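Local coordinates for protein AceL NrdHF-1-1 Intein (Metagenome, PDB 6ZGQ) that probably carries out protein trans-splicing as a naturally split class 3 intein, here in an engineered splice-inactive form with its halves joined, at residues A[34-37]-A[38-41]; A[25-28]-A[29-32]. All coordinates share one frame; numbering follows the deposited sequence. Where two conformers were deposited one is given.

Contact 2 and contact 1 follow one another along the chain, at the two ends of strand 32-35. Contact 2, residues 25-32, leads into that strand, and contact 1, residues 34-41, carries the chain back into its antiparallel partner 42-45. Their centres are 19 Å apart, and the segments adjoin in sequence but meet nowhere else. Both turns use an aspartate to accept backbone N-H groups, but in opposite senses along the chain: Asp-36 reaches forward to Asn-38 and Thr-39, whereas Asp-30 reaches back to Thr-27. Their centres lie about 14 Å (contact 1) and 16 Å (contact 2) from that of the chain, on its periphery.

Contact 1 of 2, residues A[34-37]-A[38-41]; sequences QFDM and NTKD
Asp-36 and Asp-41 close the hairpin with a nearly straight backbone bond, Asp-36 N to Asp-41 O at 2.9 Å (178° at the hydrogen). A second backbone bond runs from Lys-40 N to Asp-36 O, 2.7 Å. Inside this frame, the Asp-36 carboxylate reaches forward to the Asn-38 and Thr-39 backbone, its CG anti to the backbone N (chi1 -176°). OD1 takes the Thr-39 N-H on its anti lone pair at 2.7 Å, and weaker bonds come from Asn-38 N and from Thr-39 OG1, each 3.0 Å from the same oxygen. Thr-39 OG1 in turn weakly accepts the Asp-41 N-H. A water donates to Asp-41 O.

The ring of Phe-35 lies beside Lys-40, with CZ 3.9 Å from Lys-40 CB and CE1 3.2 Å from Lys-40 O. The extended lysine chain carries NZ on to Glu-79 and Gly-82 O, while Phe-35 and Met-37 pack on Ile-84.

Lys-40 has a left-handed backbone, and with Asp-41 it faces Asp-36 as in a G1-type bulge, in the hairpin of strands 32-35 and 42-45. With Lys-40 N on Asp-36 O, the two N-H groups on OD1 make an Asx motif; the Thr-39 hydroxyl adds a weak third donor. Together these would favour a charged carboxylate held in one rotation.

Contact 2 of 2, residues A[25-28]-A[29-32]; sequences NITL and EDEV
Asp-30 reaches back across a type I beta turn, Thr-27 to Asp-30, to grip the residue that opens it. Its CB lies 3.6 Å from Thr-27 O, with CD1 of Ile-26 a little farther off. From there CG stands beside the backbone N, anti to the carbonyl carbon, and brings the carboxylate to the start of the turn. OD2 comes within 2.7 Å of Thr-27 N, in a fairly straight bond (167° at the hydrogen) that meets the oxygen on its anti side, 19° out of the carboxylate plane. The same oxygen sits 3.2 Å from CA of Ile-26 and 3.9 Å from its CD1, so that the isoleucine flanks the carboxylate oxygen with carbon. OD1, the other oxygen, forms a salt bridge with Lys-21.

The backbone of Asp-30 answers in the reverse direction: its N-H bonds to Thr-27 O at 3.3 Å, a long link whose donor stands well above the carbonyl plane. Thr-27 adds an ST turn. With chi1 at 79°, its OG1 lies between the backbone N and the carbonyl carbon and faces forward along the chain, where it accepts the Glu-29 N-H at 3.0 Å. Glu-29 CB passes 3.5 Å from this hydroxyl oxygen, the two side chains crossing at a slant.

On the buried side, Ile-26 CD1 meets Val-32 CG2 at 4.2 Å, and both residues rest on Val-14 and Pro-47, tying the loop between strands 20-22 and 32-35 to the body of the fold.

Thr-27 is thus held through its N-H, its carbonyl and its hydroxyl. With one carboxylate oxygen on a backbone N-H and the other on a lysine, Asp-30 is probably ionised: OD2 closes the turn on Thr-27, and OD1 ties it to Lys-21 of strand 20-22.

Contact 1 of 2, residues A[34-37]-A[38-41]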
loop_
_atom_site.group_PDB
_atom_site.type_symbol
_atom_site.label_atom_id
_atom_site.label_comp_id
_atom_site.label_asym_id
_atom_site.label_seq_id
_atom_site.Cartn_x
_atom_site.Cartn_y
_atom_site.Cartn_z
ATOM N N GLN A 34 9.455 -3.483 -4.253
ATOM C CA GLN A 34 8.775 -4.381 -3.315
ATOM C C GLN A 34 9.490 -4.308 -1.970
ATOM O O GLN A 34 10.634 -3.840 -1.911
ATOM C CB GLN A 34 8.701 -5.822 -3.856
ATOM C CG GLN A 34 10.010 -6.594 -3.861
ATOM C CD GLN A 34 9.780 -8.087 -3.829
ATOM O OE1 GLN A 34 8.833 -8.593 -4.427
ATOM N NE2 GLN A 34 10.635 -8.804 -3.114
ATOM N N PHE A 35 8.782 -4.731 -0.920
ATOM C CA PHE A 35 9.285 -4.879 0.452
ATOM C C PHE A 35 8.996 -6.328 0.868
ATOM O O PHE A 35 7.831 -6.752 0.871
ATOM C CB PHE A 35 8.579 -3.867 1.365
ATOM C CG PHE A 35 9.010 -3.905 2.813
ATOM C CD1 PHE A 35 10.241 -3.402 3.204
ATOM C CD2 PHE A 35 8.156 -4.401 3.789
ATOM C CE1 PHE A 35 10.621 -3.410 4.536
ATOM C CE2 PHE A 35 8.531 -4.417 5.121
ATOM C CZ PHE A 35 9.767 -3.925 5.496
ATOM N N ASP A 36 10.052 -7.089 1.167
ATOM C CA ASP A 36 9.914 -8.505 1.544
ATOM C C ASP A 36 9.493 -8.566 3.017
ATOM O O ASP A 36 10.216 -8.054 3.878
ATOM C CB ASP A 36 11.214 -9.271 1.291
ATOM C CG ASP A 36 11.070 -10.747 1.568
ATOM O OD1 ASP A 36 11.098 -11.123 2.758
ATOM O OD2 ASP A 36 10.892 -11.516 0.602
ATOM N N MET A 37 8.317 -9.149 3.286
ATOM C CA MET A 37 7.724 -9.185 4.634
ATOM C C MET A 37 8.550 -10.048 5.592
ATOM O O MET A 37 8.555 -9.778 6.797
ATOM C CB MET A 37 6.284 -9.704 4.587
ATOM C CG MET A 37 5.292 -8.727 3.985
ATOM S SD MET A 37 3.669 -9.483 3.816
ATOM C CE MET A 37 3.109 -9.463 5.517
ATOM N N ASN A 38 9.232 -11.069 5.055
ATOM C CA ASN A 38 10.039 -12.012 5.852
ATOM C C ASN A 38 11.414 -11.427 6.219
ATOM O O ASN A 38 11.881 -11.650 7.345
ATOM C CB ASN A 38 10.211 -13.360 5.126
ATOM C CG ASN A 38 8.890 -14.077 4.890
ATOM O OD1 ASN A 38 7.968 -13.991 5.701
ATOM N ND2 ASN A 38 8.798 -14.798 3.778
ATOM N N THR A 39 12.031 -10.681 5.288
ATOM C CA THR A 39 13.419 -10.195 5.423
ATOM C C THR A 39 13.517 -8.683 5.709
ATOM O O THR A 39 14.561 -8.237 6.183
ATOM C CB THR A 39 14.255 -10.521 4.160
ATOM O OG1 THR A 39 13.780 -9.746 3.058
ATOM C CG2 THR A 39 14.189 -12.008 3.800
ATOM N N LYS A 40 12.442 -7.926 5.429
ATOM C CA LYS A 40 12.382 -6.448 5.564
ATOM C C LYS A 40 13.318 -5.739 4.582
ATOM O O LYS A 40 13.645 -4.566 4.800
ATOM C CB LYS A 40 12.716 -5.976 6.991
ATOM C CG LYS A 40 11.696 -6.327 8.064
ATOM C CD LYS A 40 12.190 -5.871 9.430
ATOM C CE LYS A 40 11.101 -5.911 10.490
ATOM N NZ LYS A 40 11.616 -5.424 11.797
ATOM N N ASP A 41 13.736 -6.444 3.522
ATOM C CA ASP A 41 14.614 -5.898 2.468
ATOM C C ASP A 41 13.768 -5.324 1.326
ATOM O O ASP A 41 12.716 -5.891 1.008
ATOM C CB ASP A 41 15.531 -6.981 1.891
ATOM C CG ASP A 41 16.593 -7.450 2.873
ATOM O OD1 ASP A 41 16.917 -6.704 3.817
ATOM O OD2 ASP A 41 17.089 -8.575 2.692
HETATM O O HOH W 1 13.181 -7.654 -1.128
#

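Contact 2 of 2, residues A[25-28]-A[29-32]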
loop_
_atom_site.group_PDB
_atom_site.type_symbol
_atom_site.label_atom_id
_atom_site.label_comp_id
_atom_site.label_asym_id
_atom_site.label_seq_id
_atom_site.Cartn_x
_atom_site.Cartn_y
_atom_site.Cartn_z
ATOM N N ASN A 25 -1.323 2.040 -14.868
ATOM C CA ASN A 25 -0.363 1.954 -15.985
ATOM C C ASN A 25 0.737 0.912 -15.743
ATOM O O ASN A 25 1.563 0.707 -16.628
ATOM C CB ASN A 25 0.278 3.322 -16.265
ATOM C CG ASN A 25 -0.731 4.355 -16.704
ATOM O OD1 ASN A 25 -0.754 5.470 -16.191
ATOM N ND2 ASN A 25 -1.583 3.985 -17.649
ATOM N N ILE A 26 0.746 0.262 -14.573
ATOM C CA ILE A 26 1.740 -0.785 -14.254
ATOM C C ILE A 26 1.466 -2.021 -15.129
ATOM O O ILE A 26 0.305 -2.438 -15.250
ATOM C CB ILE A 26 1.707 -1.167 -12.750
ATOM C CG1 ILE A 26 2.210 -0.007 -11.869
ATOM C CG2 ILE A 26 2.501 -2.447 -12.488
ATOM C CD1 ILE A 26 3.704 0.229 -11.927
ATOM N N THR A 27 2.529 -2.552 -15.755
ATOM C CA THR A 27 2.502 -3.808 -16.531
ATOM C C THR A 27 3.415 -4.825 -15.835
ATOM O O THR A 27 4.098 -4.468 -14.865
ATOM C CB THR A 27 3.010 -3.618 -17.980
ATOM O OG1 THR A 27 4.440 -3.584 -17.970
ATOM C CG2 THR A 27 2.464 -2.349 -18.631
ATOM N N LEU A 28 3.431 -6.058 -16.346
ATOM C CA LEU A 28 4.276 -7.138 -15.820
ATOM C C LEU A 28 5.762 -6.849 -16.118
ATOM O O LEU A 28 6.640 -7.449 -15.488
ATOM C CB LEU A 28 3.845 -8.483 -16.416
ATOM C CG LEU A 28 2.350 -8.799 -16.306
ATOM C CD1 LEU A 28 2.032 -10.107 -17.014
ATOM C CD2 LEU A 28 1.912 -8.848 -14.851
ATOM N N GLU A 29 6.024 -5.924 -17.054
ATOM C CA GLU A 29 7.392 -5.532 -17.463
ATOM C C GLU A 29 7.972 -4.382 -16.622
ATOM O O GLU A 29 9.155 -4.060 -16.774
ATOM C CB GLU A 29 7.408 -5.144 -18.942
ATOM C CG GLU A 29 7.061 -6.292 -19.873
ATOM C CD GLU A 29 7.727 -6.156 -21.221
ATOM O OE1 GLU A 29 7.524 -5.116 -21.881
ATOM O OE2 GLU A 29 8.455 -7.092 -21.621
ATOM N N ASP A 30 7.157 -3.775 -15.750
ATOM C CA ASP A 30 7.623 -2.701 -14.847
ATOM C C ASP A 30 8.453 -3.309 -13.708
ATOM O O ASP A 30 8.243 -4.468 -13.349
ATOM C CB ASP A 30 6.456 -1.877 -14.281
ATOM C CG ASP A 30 5.913 -0.875 -15.276
ATOM O OD1 ASP A 30 6.709 -0.083 -15.805
ATOM O OD2 ASP A 30 4.695 -0.901 -15.541
ATOM N N GLU A 31 9.382 -2.515 -13.173
ATOM C CA GLU A 31 10.257 -2.897 -12.055
ATOM C C GLU A 31 9.794 -2.149 -10.799
ATOM O O GLU A 31 10.208 -1.000 -10.581
ATOM C CB GLU A 31 11.713 -2.558 -12.397
ATOM C CG GLU A 31 12.192 -3.232 -13.669
ATOM C CD GLU A 31 13.619 -2.864 -14.010
ATOM O OE1 GLU A 31 13.832 -1.800 -14.630
ATOM O OE2 GLU A 31 14.523 -3.643 -13.654
ATOM N N VAL A 32 8.980 -2.824 -9.984
ATOM C CA VAL A 32 8.276 -2.225 -8.838
ATOM C C VAL A 32 9.124 -2.396 -7.582
ATOM O O VAL A 32 9.682 -3.482 -7.377
ATOM C CB VAL A 32 6.890 -2.901 -8.639
ATOM C CG1 VAL A 32 6.200 -2.427 -7.365
ATOM C CG2 VAL A 32 5.997 -2.653 -9.850
#